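Local coordinates for protein condensin complex subunit 3 (Schizosaccharomyces pombe, PDB 5OQR) that serves as a regulatory subunit of condensin, the complex required to convert interphase chromatin into mitotic-like condensed chromosomes, at residues D681-E686 / N705-L710; S732-L737 / A774-M779; S746-T751 / R778-N783; E756-E759 / T764-S767. All coordinates share one frame; numbering follows the deposited sequence.

Interaction 1 (D681-E686 / N705-L710)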
loop_
_atom_site.group_PDB
_atom_site.type_symbol
_atom_site.label_atom_id
_atom_site.label_comp_id
_atom_site.label_asym_id
_atom_site.label_seq_id
_atom_site.Cartn_x
_atom_site.Cartn_y
_atom_site.Cartn_z
ATOM N N ASP A 681 -20.249 1.675 4.006
ATOM C CA ASP A 681 -19.277 2.474 4.740
ATOM C C ASP A 681 -19.114 3.850 4.109
ATOM O O ASP A 681 -19.029 4.861 4.816
ATOM C CB ASP A 681 -17.937 1.745 4.794
ATOM C CG ASP A 681 -18.017 0.444 5.564
ATOM O OD1 ASP A 681 -16.957 -0.091 5.948
ATOM O OD2 ASP A 681 -19.145 -0.038 5.792
ATOM N N TRP A 682 -19.076 3.910 2.776
ATOM C CA TRP A 682 -18.957 5.192 2.091
ATOM C C TRP A 682 -20.098 6.131 2.446
ATOM O O TRP A 682 -19.908 7.352 2.485
ATOM C CB TRP A 682 -18.922 4.978 0.579
ATOM C CG TRP A 682 -17.701 4.270 0.083
ATOM C CD1 TRP A 682 -16.515 4.124 0.734
ATOM C CD2 TRP A 682 -17.550 3.608 -1.177
ATOM N NE1 TRP A 682 -15.634 3.414 -0.039
ATOM C CE2 TRP A 682 -16.246 3.084 -1.219
ATOM C CE3 TRP A 682 -18.392 3.407 -2.273
ATOM C CZ2 TRP A 682 -15.765 2.373 -2.314
ATOM C CZ3 TRP A 682 -17.913 2.705 -3.356
ATOM C CH2 TRP A 682 -16.613 2.194 -3.370
ATOM N N THR A 683 -21.286 5.591 2.697
ATOM C CA THR A 683 -22.466 6.398 2.969
ATOM C C THR A 683 -22.712 6.610 4.457
ATOM O O THR A 683 -23.667 7.301 4.817
ATOM C CB THR A 683 -23.688 5.745 2.320
ATOM O OG1 THR A 683 -23.713 4.352 2.641
ATOM C CG2 THR A 683 -23.631 5.877 0.821
ATOM N N ASP A 684 -21.869 6.055 5.323
ATOM C CA ASP A 684 -22.039 6.185 6.764
ATOM C C ASP A 684 -21.617 7.581 7.211
ATOM O O ASP A 684 -20.468 7.985 7.003
ATOM C CB ASP A 684 -21.222 5.115 7.482
ATOM C CG ASP A 684 -21.468 5.087 8.976
ATOM O OD1 ASP A 684 -21.937 6.101 9.536
ATOM O OD2 ASP A 684 -21.183 4.044 9.598
ATOM N N ASN A 685 -22.542 8.312 7.836
ATOM C CA ASN A 685 -22.248 9.674 8.269
ATOM C C ASN A 685 -21.149 9.706 9.322
ATOM O O ASN A 685 -20.422 10.700 9.429
ATOM C CB ASN A 685 -23.515 10.335 8.812
ATOM C CG ASN A 685 -23.278 11.759 9.270
ATOM O OD1 ASN A 685 -23.185 12.031 10.466
ATOM N ND2 ASN A 685 -23.170 12.676 8.316
ATOM N N GLU A 686 -21.014 8.639 10.109
ATOM C CA GLU A 686 -20.001 8.612 11.156
ATOM C C GLU A 686 -18.588 8.661 10.593
ATOM O O GLU A 686 -17.668 9.090 11.299
ATOM C CB GLU A 686 -20.175 7.356 12.013
ATOM C CG GLU A 686 -19.238 7.273 13.211
ATOM C CD GLU A 686 -19.509 8.353 14.242
ATOM O OE1 GLU A 686 -20.561 9.018 14.145
ATOM O OE2 GLU A 686 -18.670 8.536 15.149
ATOM N N ASN A 705 -30.510 12.032 7.240
ATOM C CA ASN A 705 -29.533 10.961 7.355
ATOM C C ASN A 705 -29.452 10.192 6.043
ATOM O O ASN A 705 -30.476 9.795 5.480
ATOM C CB ASN A 705 -29.914 10.031 8.502
ATOM C CG ASN A 705 -28.845 9.012 8.803
ATOM O OD1 ASN A 705 -28.903 7.880 8.330
ATOM N ND2 ASN A 705 -27.860 9.407 9.601
ATOM N N VAL A 706 -28.226 9.987 5.556
ATOM C CA VAL A 706 -28.039 9.310 4.276
ATOM C C VAL A 706 -28.524 7.870 4.358
ATOM O O VAL A 706 -29.098 7.337 3.402
ATOM C CB VAL A 706 -26.561 9.385 3.843
ATOM C CG1 VAL A 706 -26.346 8.671 2.512
ATOM C CG2 VAL A 706 -26.108 10.829 3.740
ATOM N N HIS A 707 -28.292 7.212 5.495
ATOM C CA HIS A 707 -28.677 5.812 5.620
ATOM C C HIS A 707 -30.189 5.659 5.717
ATOM O O HIS A 707 -30.758 4.720 5.151
ATOM C CB HIS A 707 -27.987 5.189 6.832
ATOM C CG HIS A 707 -26.648 4.593 6.525
ATOM N ND1 HIS A 707 -25.867 3.991 7.486
ATOM C CD2 HIS A 707 -25.953 4.505 5.367
ATOM C CE1 HIS A 707 -24.751 3.553 6.934
ATOM N NE2 HIS A 707 -24.778 3.853 5.649
ATOM N N LEU A 708 -30.860 6.565 6.424
ATOM C CA LEU A 708 -32.316 6.535 6.418
ATOM C C LEU A 708 -32.860 6.918 5.049
ATOM O O LEU A 708 -33.909 6.412 4.635
ATOM C CB LEU A 708 -32.872 7.462 7.497
ATOM C CG LEU A 708 -34.327 7.203 7.891
ATOM C CD1 LEU A 708 -34.490 5.830 8.529
ATOM C CD2 LEU A 708 -34.819 8.282 8.836
ATOM N N HIS A 709 -32.164 7.804 4.336
ATOM C CA HIS A 709 -32.513 8.073 2.948
ATOM C C HIS A 709 -32.283 6.842 2.084
ATOM O O HIS A 709 -33.055 6.572 1.158
ATOM C CB HIS A 709 -31.700 9.257 2.424
ATOM C CG HIS A 709 -31.797 9.447 0.943
ATOM N ND1 HIS A 709 -30.710 9.329 0.105
ATOM C CD2 HIS A 709 -32.855 9.732 0.148
ATOM C CE1 HIS A 709 -31.092 9.540 -1.142
ATOM N NE2 HIS A 709 -32.389 9.786 -1.143
ATOM N N LEU A 710 -31.231 6.076 2.377
ATOM C CA LEU A 710 -30.958 4.867 1.611
ATOM C C LEU A 710 -32.028 3.809 1.855
ATOM O O LEU A 710 -32.381 3.053 0.944
ATOM C CB LEU A 710 -29.574 4.326 1.969
ATOM C CG LEU A 710 -29.122 3.078 1.212
ATOM C CD1 LEU A 710 -29.050 3.345 -0.280
ATOM C CD2 LEU A 710 -27.785 2.601 1.736
#

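Interaction 2 (S732-L737 / A774-M779)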
loop_
_atom_site.group_PDB
_atom_site.type_symbol
_atom_site.label_atom_id
_atom_site.label_comp_id
_atom_site.label_asym_id
_atom_site.label_seq_id
_atom_site.Cartn_x
_atom_site.Cartn_y
_atom_site.Cartn_z
ATOM N N SER A 732 -31.699 -7.541 3.126
ATOM C CA SER A 732 -30.603 -7.786 4.059
ATOM C C SER A 732 -29.889 -6.499 4.446
ATOM O O SER A 732 -29.370 -6.388 5.562
ATOM C CB SER A 732 -29.606 -8.766 3.441
ATOM O OG SER A 732 -29.091 -8.261 2.222
ATOM N N LEU A 733 -29.854 -5.516 3.546
ATOM C CA LEU A 733 -29.109 -4.291 3.816
ATOM C C LEU A 733 -29.788 -3.435 4.875
ATOM O O LEU A 733 -29.106 -2.715 5.613
ATOM C CB LEU A 733 -28.935 -3.499 2.522
ATOM C CG LEU A 733 -28.345 -4.309 1.366
ATOM C CD1 LEU A 733 -28.309 -3.477 0.103
ATOM C CD2 LEU A 733 -26.958 -4.820 1.722
ATOM N N LEU A 734 -31.119 -3.495 4.967
ATOM C CA LEU A 734 -31.829 -2.716 5.977
ATOM C C LEU A 734 -31.333 -3.034 7.380
ATOM O O LEU A 734 -31.339 -2.160 8.252
ATOM C CB LEU A 734 -33.330 -2.975 5.873
ATOM C CG LEU A 734 -34.020 -2.386 4.644
ATOM C CD1 LEU A 734 -35.335 -3.090 4.391
ATOM C CD2 LEU A 734 -34.244 -0.896 4.822
ATOM N N GLY A 735 -30.893 -4.269 7.616
ATOM C CA GLY A 735 -30.367 -4.636 8.917
ATOM C C GLY A 735 -28.976 -4.106 9.186
ATOM O O GLY A 735 -28.588 -3.977 10.351
ATOM N N LYS A 736 -28.217 -3.796 8.138
ATOM C CA LYS A 736 -26.866 -3.277 8.300
ATOM C C LYS A 736 -26.822 -1.759 8.391
ATOM O O LYS A 736 -25.798 -1.207 8.804
ATOM C CB LYS A 736 -25.982 -3.735 7.139
ATOM C CG LYS A 736 -26.056 -5.225 6.862
ATOM C CD LYS A 736 -25.253 -5.605 5.637
ATOM C CE LYS A 736 -25.437 -7.073 5.288
ATOM N NZ LYS A 736 -25.047 -7.970 6.408
ATOM N N LEU A 737 -27.902 -1.077 8.019
ATOM C CA LEU A 737 -27.922 0.377 8.070
ATOM C C LEU A 737 -27.628 0.869 9.481
ATOM O O LEU A 737 -27.941 0.210 10.475
ATOM C CB LEU A 737 -29.275 0.908 7.605
ATOM C CG LEU A 737 -29.682 0.583 6.168
ATOM C CD1 LEU A 737 -31.117 1.014 5.916
ATOM C CD2 LEU A 737 -28.749 1.249 5.179
ATOM N N ALA A 774 -39.641 -6.639 10.120
ATOM C CA ALA A 774 -40.331 -6.403 11.383
ATOM C C ALA A 774 -39.419 -5.709 12.387
ATOM O O ALA A 774 -39.839 -4.774 13.074
ATOM C CB ALA A 774 -40.845 -7.723 11.953
ATOM N N LYS A 775 -38.169 -6.155 12.485
ATOM C CA LYS A 775 -37.232 -5.515 13.399
ATOM C C LYS A 775 -36.940 -4.081 12.982
ATOM O O LYS A 775 -36.743 -3.214 13.840
ATOM C CB LYS A 775 -35.944 -6.329 13.464
ATOM C CG LYS A 775 -35.146 -6.134 14.741
ATOM C CD LYS A 775 -33.954 -7.077 14.798
ATOM C CE LYS A 775 -34.386 -8.529 14.960
ATOM N NZ LYS A 775 -33.780 -9.408 13.921
ATOM N N PHE A 776 -36.909 -3.813 11.675
ATOM C CA PHE A 776 -36.706 -2.453 11.196
ATOM C C PHE A 776 -37.931 -1.589 11.468
ATOM O O PHE A 776 -37.804 -0.440 11.906
ATOM C CB PHE A 776 -36.385 -2.478 9.702
ATOM C CG PHE A 776 -35.861 -1.180 9.171
ATOM C CD1 PHE A 776 -34.509 -0.894 9.223
ATOM C CD2 PHE A 776 -36.716 -0.246 8.616
ATOM C CE1 PHE A 776 -34.021 0.299 8.735
ATOM C CE2 PHE A 776 -36.234 0.948 8.127
ATOM C CZ PHE A 776 -34.884 1.221 8.185
ATOM N N GLU A 777 -39.126 -2.130 11.221
ATOM C CA GLU A 777 -40.348 -1.366 11.447
ATOM C C GLU A 777 -40.506 -1.002 12.918
ATOM O O GLU A 777 -40.976 0.092 13.246
ATOM C CB GLU A 777 -41.554 -2.162 10.957
ATOM C CG GLU A 777 -42.831 -1.360 10.873
ATOM C CD GLU A 777 -43.948 -2.128 10.198
ATOM O OE1 GLU A 777 -45.090 -1.625 10.175
ATOM O OE2 GLU A 777 -43.680 -3.235 9.688
ATOM N N ARG A 778 -40.118 -1.907 13.818
ATOM C CA ARG A 778 -40.217 -1.614 15.243
ATOM C C ARG A 778 -39.142 -0.633 15.691
ATOM O O ARG A 778 -39.379 0.165 16.604
ATOM C CB ARG A 778 -40.133 -2.907 16.053
ATOM C CG ARG A 778 -41.433 -3.692 16.081
ATOM C CD ARG A 778 -41.379 -4.814 17.099
ATOM N NE ARG A 778 -40.428 -5.854 16.721
ATOM C CZ ARG A 778 -40.737 -6.948 16.033
ATOM N NH1 ARG A 778 -41.984 -7.167 15.635
ATOM N NH2 ARG A 778 -39.793 -7.832 15.742
ATOM N N MET A 779 -37.962 -0.675 15.071
ATOM C CA MET A 779 -36.944 0.328 15.363
ATOM C C MET A 779 -37.457 1.728 15.053
ATOM O O MET A 779 -37.256 2.659 15.841
ATOM C CB MET A 779 -35.676 0.021 14.567
ATOM C CG MET A 779 -34.610 1.112 14.618
ATOM S SD MET A 779 -34.795 2.393 13.357
ATOM C CE MET A 779 -34.491 1.456 11.864
#

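Interaction 3 (S746-T751 / R778-N783)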
loop_
_atom_site.group_PDB
_atom_site.type_symbol
_atom_site.label_atom_id
_atom_site.label_comp_id
_atom_site.label_asym_id
_atom_site.label_seq_id
_atom_site.Cartn_x
_atom_site.Cartn_y
_atom_site.Cartn_z
ATOM N N SER A 746 -40.523 13.113 12.102
ATOM C CA SER A 746 -41.043 13.086 10.740
ATOM C C SER A 746 -40.151 12.273 9.812
ATOM O O SER A 746 -40.629 11.737 8.808
ATOM C CB SER A 746 -41.196 14.512 10.209
ATOM O OG SER A 746 -39.957 15.196 10.217
ATOM N N ASP A 747 -38.858 12.171 10.124
ATOM C CA ASP A 747 -37.966 11.352 9.309
ATOM C C ASP A 747 -38.304 9.875 9.458
ATOM O O ASP A 747 -38.453 9.159 8.463
ATOM C CB ASP A 747 -36.510 11.620 9.693
ATOM C CG ASP A 747 -36.040 13.002 9.279
ATOM O OD1 ASP A 747 -36.513 13.511 8.242
ATOM O OD2 ASP A 747 -35.195 13.581 9.989
ATOM N N TYR A 748 -38.436 9.401 10.698
ATOM C CA TYR A 748 -38.847 8.018 10.918
ATOM C C TYR A 748 -40.246 7.773 10.370
ATOM O O TYR A 748 -40.532 6.696 9.834
ATOM C CB TYR A 748 -38.794 7.685 12.409
ATOM C CG TYR A 748 -37.450 7.924 13.046
ATOM C CD1 TYR A 748 -36.337 7.194 12.658
ATOM C CD2 TYR A 748 -37.295 8.872 14.045
ATOM C CE1 TYR A 748 -35.107 7.409 13.240
ATOM C CE2 TYR A 748 -36.069 9.092 14.634
ATOM C CZ TYR A 748 -34.979 8.356 14.229
ATOM O OH TYR A 748 -33.752 8.573 14.815
ATOM N N GLN A 749 -41.135 8.760 10.498
ATOM C CA GLN A 749 -42.478 8.618 9.949
ATOM C C GLN A 749 -42.436 8.478 8.434
ATOM O O GLN A 749 -43.192 7.690 7.855
ATOM C CB GLN A 749 -43.339 9.814 10.351
ATOM C CG GLN A 749 -43.665 9.877 11.833
ATOM C CD GLN A 749 -44.336 11.179 12.225
ATOM O OE1 GLN A 749 -44.689 11.992 11.370
ATOM N NE2 GLN A 749 -44.515 11.382 13.524
ATOM N N ARG A 750 -41.555 9.232 7.773
ATOM C CA ARG A 750 -41.496 9.191 6.318
ATOM C C ARG A 750 -40.993 7.842 5.825
ATOM O O ARG A 750 -41.490 7.317 4.823
ATOM C CB ARG A 750 -40.604 10.315 5.794
ATOM C CG ARG A 750 -41.041 10.853 4.444
ATOM C CD ARG A 750 -39.867 11.135 3.525
ATOM N NE ARG A 750 -40.315 11.406 2.161
ATOM C CZ ARG A 750 -39.527 11.391 1.090
ATOM N NH1 ARG A 750 -38.236 11.112 1.211
ATOM N NH2 ARG A 750 -40.033 11.649 -0.107
ATOM N N THR A 751 -40.009 7.262 6.514
ATOM C CA THR A 751 -39.480 5.970 6.089
ATOM C C THR A 751 -40.489 4.858 6.336
ATOM O O THR A 751 -40.583 3.914 5.545
ATOM C CB THR A 751 -38.160 5.675 6.807
ATOM O OG1 THR A 751 -37.176 6.631 6.400
ATOM C CG2 THR A 751 -37.649 4.279 6.473
ATOM N N ARG A 778 -40.118 -1.907 13.818
ATOM C CA ARG A 778 -40.217 -1.614 15.243
ATOM C C ARG A 778 -39.142 -0.633 15.691
ATOM O O ARG A 778 -39.379 0.165 16.604
ATOM C CB ARG A 778 -40.133 -2.907 16.053
ATOM C CG ARG A 778 -41.433 -3.692 16.081
ATOM C CD ARG A 778 -41.379 -4.814 17.099
ATOM N NE ARG A 778 -40.428 -5.854 16.721
ATOM C CZ ARG A 778 -40.737 -6.948 16.033
ATOM N NH1 ARG A 778 -41.984 -7.167 15.635
ATOM N NH2 ARG A 778 -39.793 -7.832 15.742
ATOM N N MET A 779 -37.962 -0.675 15.071
ATOM C CA MET A 779 -36.944 0.328 15.363
ATOM C C MET A 779 -37.457 1.728 15.053
ATOM O O MET A 779 -37.256 2.659 15.841
ATOM C CB MET A 779 -35.676 0.021 14.567
ATOM C CG MET A 779 -34.610 1.112 14.618
ATOM S SD MET A 779 -34.795 2.393 13.357
ATOM C CE MET A 779 -34.491 1.456 11.864
ATOM N N LEU A 780 -38.130 1.897 13.915
ATOM C CA LEU A 780 -38.695 3.198 13.573
ATOM C C LEU A 780 -39.670 3.670 14.644
ATOM O O LEU A 780 -39.610 4.820 15.092
ATOM C CB LEU A 780 -39.383 3.124 12.210
ATOM C CG LEU A 780 -38.471 2.839 11.017
ATOM C CD1 LEU A 780 -39.290 2.526 9.776
ATOM C CD2 LEU A 780 -37.549 4.018 10.760
ATOM N N LEU A 781 -40.580 2.791 15.069
ATOM C CA LEU A 781 -41.535 3.156 16.110
ATOM C C LEU A 781 -40.819 3.583 17.383
ATOM O O LEU A 781 -41.166 4.597 17.998
ATOM C CB LEU A 781 -42.467 1.981 16.397
ATOM C CG LEU A 781 -43.454 1.602 15.295
ATOM C CD1 LEU A 781 -44.082 0.256 15.593
ATOM C CD2 LEU A 781 -44.518 2.669 15.160
ATOM N N GLN A 782 -39.813 2.814 17.796
ATOM C CA GLN A 782 -39.120 3.108 19.046
ATOM C C GLN A 782 -38.421 4.460 18.993
ATOM O O GLN A 782 -38.401 5.193 19.987
ATOM C CB GLN A 782 -38.123 1.995 19.351
ATOM C CG GLN A 782 -37.263 2.240 20.572
ATOM C CD GLN A 782 -36.355 1.071 20.866
ATOM O OE1 GLN A 782 -36.659 -0.067 20.514
ATOM N NE2 GLN A 782 -35.224 1.346 21.503
ATOM N N ASN A 783 -37.835 4.809 17.845
ATOM C CA ASN A 783 -37.113 6.072 17.745
ATOM C C ASN A 783 -38.054 7.264 17.621
ATOM O O ASN A 783 -37.717 8.358 18.085
ATOM C CB ASN A 783 -36.142 6.030 16.564
ATOM C CG ASN A 783 -34.982 5.091 16.806
ATOM O OD1 ASN A 783 -34.672 4.756 17.948
ATOM N ND2 ASN A 783 -34.331 4.662 15.736
#

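Interaction 4 (E756-E759 / T764-S767)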
loop_
_atom_site.group_PDB
_atom_site.type_symbol
_atom_site.label_atom_id
_atom_site.label_comp_id
_atom_site.label_asym_id
_atom_site.label_seq_id
_atom_site.Cartn_x
_atom_site.Cartn_y
_atom_site.Cartn_z
ATOM N N GLU A 756 -44.461 0.885 4.397
ATOM C CA GLU A 756 -45.834 0.446 4.175
ATOM C C GLU A 756 -46.162 0.365 2.691
ATOM O O GLU A 756 -46.824 -0.580 2.249
ATOM C CB GLU A 756 -46.802 1.389 4.883
ATOM C CG GLU A 756 -46.693 1.353 6.397
ATOM C CD GLU A 756 -47.520 2.434 7.069
ATOM O OE1 GLU A 756 -47.552 2.470 8.318
ATOM O OE2 GLU A 756 -48.137 3.248 6.350
ATOM N N THR A 757 -45.722 1.349 1.907
ATOM C CA THR A 757 -45.967 1.308 0.469
ATOM C C THR A 757 -45.420 0.025 -0.143
ATOM O O THR A 757 -46.056 -0.574 -1.017
ATOM C CB THR A 757 -45.344 2.529 -0.204
ATOM O OG1 THR A 757 -45.962 3.720 0.298
ATOM C CG2 THR A 757 -45.525 2.471 -1.723
ATOM N N TYR A 758 -44.238 -0.408 0.296
ATOM C CA TYR A 758 -43.682 -1.650 -0.225
ATOM C C TYR A 758 -44.478 -2.854 0.260
ATOM O O TYR A 758 -44.719 -3.796 -0.502
ATOM C CB TYR A 758 -42.215 -1.789 0.179
ATOM C CG TYR A 758 -41.712 -3.204 0.036
ATOM C CD1 TYR A 758 -41.542 -4.012 1.148
ATOM C CD2 TYR A 758 -41.437 -3.740 -1.211
ATOM C CE1 TYR A 758 -41.097 -5.310 1.023
ATOM C CE2 TYR A 758 -40.991 -5.037 -1.348
ATOM C CZ TYR A 758 -40.825 -5.818 -0.227
ATOM O OH TYR A 758 -40.383 -7.112 -0.355
ATOM N N GLU A 759 -44.887 -2.846 1.531
ATOM C CA GLU A 759 -45.677 -3.951 2.060
ATOM C C GLU A 759 -46.995 -4.105 1.312
ATOM O O GLU A 759 -47.485 -5.226 1.146
ATOM C CB GLU A 759 -45.936 -3.739 3.551
ATOM C CG GLU A 759 -44.684 -3.755 4.408
ATOM C CD GLU A 759 -44.173 -5.158 4.671
ATOM O OE1 GLU A 759 -43.472 -5.360 5.685
ATOM O OE2 GLU A 759 -44.476 -6.062 3.864
ATOM N N THR A 764 -44.300 -12.163 -1.580
ATOM C CA THR A 764 -44.093 -13.330 -0.734
ATOM C C THR A 764 -42.647 -13.344 -0.256
ATOM O O THR A 764 -41.720 -13.414 -1.069
ATOM C CB THR A 764 -44.421 -14.615 -1.491
ATOM O OG1 THR A 764 -45.716 -14.497 -2.093
ATOM C CG2 THR A 764 -44.415 -15.806 -0.546
ATOM N N MET A 765 -42.459 -13.284 1.058
ATOM C CA MET A 765 -41.140 -13.186 1.661
ATOM C C MET A 765 -40.916 -14.333 2.636
ATOM O O MET A 765 -41.845 -14.802 3.297
ATOM C CB MET A 765 -40.969 -11.849 2.384
ATOM C CG MET A 765 -40.560 -10.711 1.467
ATOM S SD MET A 765 -40.796 -9.091 2.208
ATOM C CE MET A 765 -42.578 -8.937 2.125
ATOM N N ASP A 766 -39.665 -14.775 2.715
ATOM C CA ASP A 766 -39.282 -15.843 3.621
ATOM C C ASP A 766 -39.219 -15.320 5.054
ATOM O O ASP A 766 -39.491 -14.150 5.335
ATOM C CB ASP A 766 -37.941 -16.438 3.196
ATOM C CG ASP A 766 -36.803 -15.454 3.334
ATOM O OD1 ASP A 766 -36.213 -15.379 4.430
ATOM O OD2 ASP A 766 -36.501 -14.753 2.349
ATOM N N SER A 767 -38.837 -16.203 5.977
ATOM C CA SER A 767 -38.859 -15.860 7.394
ATOM C C SER A 767 -37.860 -14.757 7.718
ATOM O O SER A 767 -38.208 -13.766 8.368
ATOM C CB SER A 767 -38.569 -17.104 8.231
ATOM O OG SER A 767 -39.635 -18.028 8.158
#

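Interaction 1 (D681-E686 / N705-L710)
T683 and D684 lie across from V706 and H707, with CA atoms 6.4 Å apart for T683 and V706 and 6.7 Å apart for D684 and H707. The contact joins the turn that ends helix 669-682 to the first turn of helix 706-717. The second helix opens HEAT repeat 9, in the C-terminal part of this alpha-solenoid. H707 has the largest share on its side. The OG1 of T683 sits at the edge of the imidazole, in the ring plane, 3.2 Å from NE2 of H707. With a chi1 of 48°, that hydroxyl lies between its own backbone N and carbonyl carbon, and it bonds back chiefly to the O of M679, also to that of L680. The imidazole is fixed at both nitrogens. NE2 bonds to the O of L680 and ND1 to the backbone N of K738, which is consistent with a neutral ring. D684 approaches the ring obliquely, its CB 3.9 Å from CE1 of H707. V706 adds an apolar touch, with CG1 4.0 Å from CB of T683. Each segment also has a local side-chain-to-backbone bond. OD1 of D684 accepts from the N of E686 in an Asx turn. N705 is the N-cap of helix 706-717: its OD1 takes the N-H of L708 at 3.0 Å, in the carbonyl plane on a lone pair, and that of H707 in a weak bond.

Interaction 2 (S732-L737 / A774-M779)
F776 presents its ring to L734 and, to a lesser degree, to L737. These three residues make the whole contact between the end of helix 725-736 and helix 767-785. The phenyl group reaches across because its CG stands opposite the backbone N (chi1 -167°). L734 meets it at about a right angle and puts CD2 over one face. This is a CH-pi contact, with CD2 of L734 4.1 Å from the centroid of the F776 ring and 14° off the normal. The carbonyl O of L734 lies 3.5 Å from CD1 of F776. On the opposite face lies CE of M779, one turn further along the same helix, so the ring is layered between a leucine methyl and a methionine methyl. L737 CD1 approaches obliquely, 4.1 Å from CE1 of F776. With an alanine here, L734 and M779 would probably lose the flat surface between them, and a gap would open between the two helices. L734 also packs on A711 and F715 of helix 706-717, and L737 on L710 and A711. No hydrogen bond crosses the contact. It is the ordinary apolar layer of an alpha-solenoid: the second helix of HEAT repeat 9 packed against a helix that follows the repeat.

Interaction 3 (S746-T751 / R778-N783)
Y748 lays its ring against N783, and L780 meets its edge. The CB of N783 stands over one face of the phenol, 3.6 Å from the centroid of the Y748 ring and 16° off the normal. This is a CH-pi contact made by the aliphatic root of a polar side chain. The amide beyond it is turned 51° from the ring plane, and its ND2 passes 3.8 Å from CE1 of Y748. L780 uses both methyls. CD2 comes to the edge of the ring, near its plane, 3.9 Å from CD1 of Y748. CD1 meets CG2 of T751 at 4.1 Å, the two side chains crossing at about a right angle. The methyl of T751 is placed opposite its own backbone N, and OG1 stands beside that N, where it bonds to OD1 of N712 in helix 706-717. The phenol oxygen is also tied outside the pair: OH of Y748 bonds to the O of P740 and the N of L743, in the loop before its helix. A phenylalanine in its place would probably leave those two backbone groups without their shared mate and the ring less firmly held against N783. I739 of the same loop also packs on Y748. The helix axes come within 9.2 Å and run nearly antiparallel, at 157°. Helices 745-759 and 767-785 thus form an antiparallel helical hairpin, the last pair of helices in this HEAT-type solenoid.

Interaction 4 (E756-E759 / T764-S767)
Y758 and M765 reach for each other from opposite directions, closing the short connection between helix 745-759 and helix 767-785. The close part of the contact is the phenol end of Y758. The sulfur of M765 lies at the ring edge, near its plane, in a Met-aromatic contact: SD is 5.1 Å from the centroid of the Y758 ring and 81° off the normal. Its nearest atom there is the hydroxyl, with OH of Y758 3.3 Å from SD of M765. The methyl also lies by the phenol, CE of M765 being 4.1 Å from CE1 of Y758. A bend at the last torsion of M765 (chi3 -74°) carries this methyl round beside the ring. The tyrosine is buried, and other parts of the fold pack around the pair. I731 of helix 725-736 and L773 of helix 767-785 touch both side chains.

The other side is looser. E759 is partly exposed and bends at chi2, which brings its carboxylate to the methyl of M765, where OE2 of E759 lies 3.9 Å from CE of M765. That is a mere touch. Further along the connection, D766 serves as the N-cap of helix 767-785, and its carboxylate oxygens also bond to the hydroxyls of T768 and S769. No hydrogen bond or salt bridge spans the two segments. The link is therefore one of dispersion and sulfur-aromatic attraction, and its hold probably depends on how closely M765 fits against the phenol.

All four contacts lie in the C-terminal end of the solenoid. Interactions 1, 2 and 3 are buried; interaction 4 is partly buried and nearer the surface. Interactions 2 and 3 share helix 767-785, and F776 CE2 meets T751 CG2 at 4.0 Å between them. Interactions 3 and 4 share helix 745-759, and interaction 4 is nested in the loop that interaction 3 closes. Interaction 1 touches interaction 2 through L710 and L737, and interaction 3 through L708 and T751. Chemistry follows place. A histidine bonded to backbone groups marks interaction 1, aliphatic carbons over aromatic faces mark interactions 2 and 3, and a sulfur at a ring edge marks interaction 4.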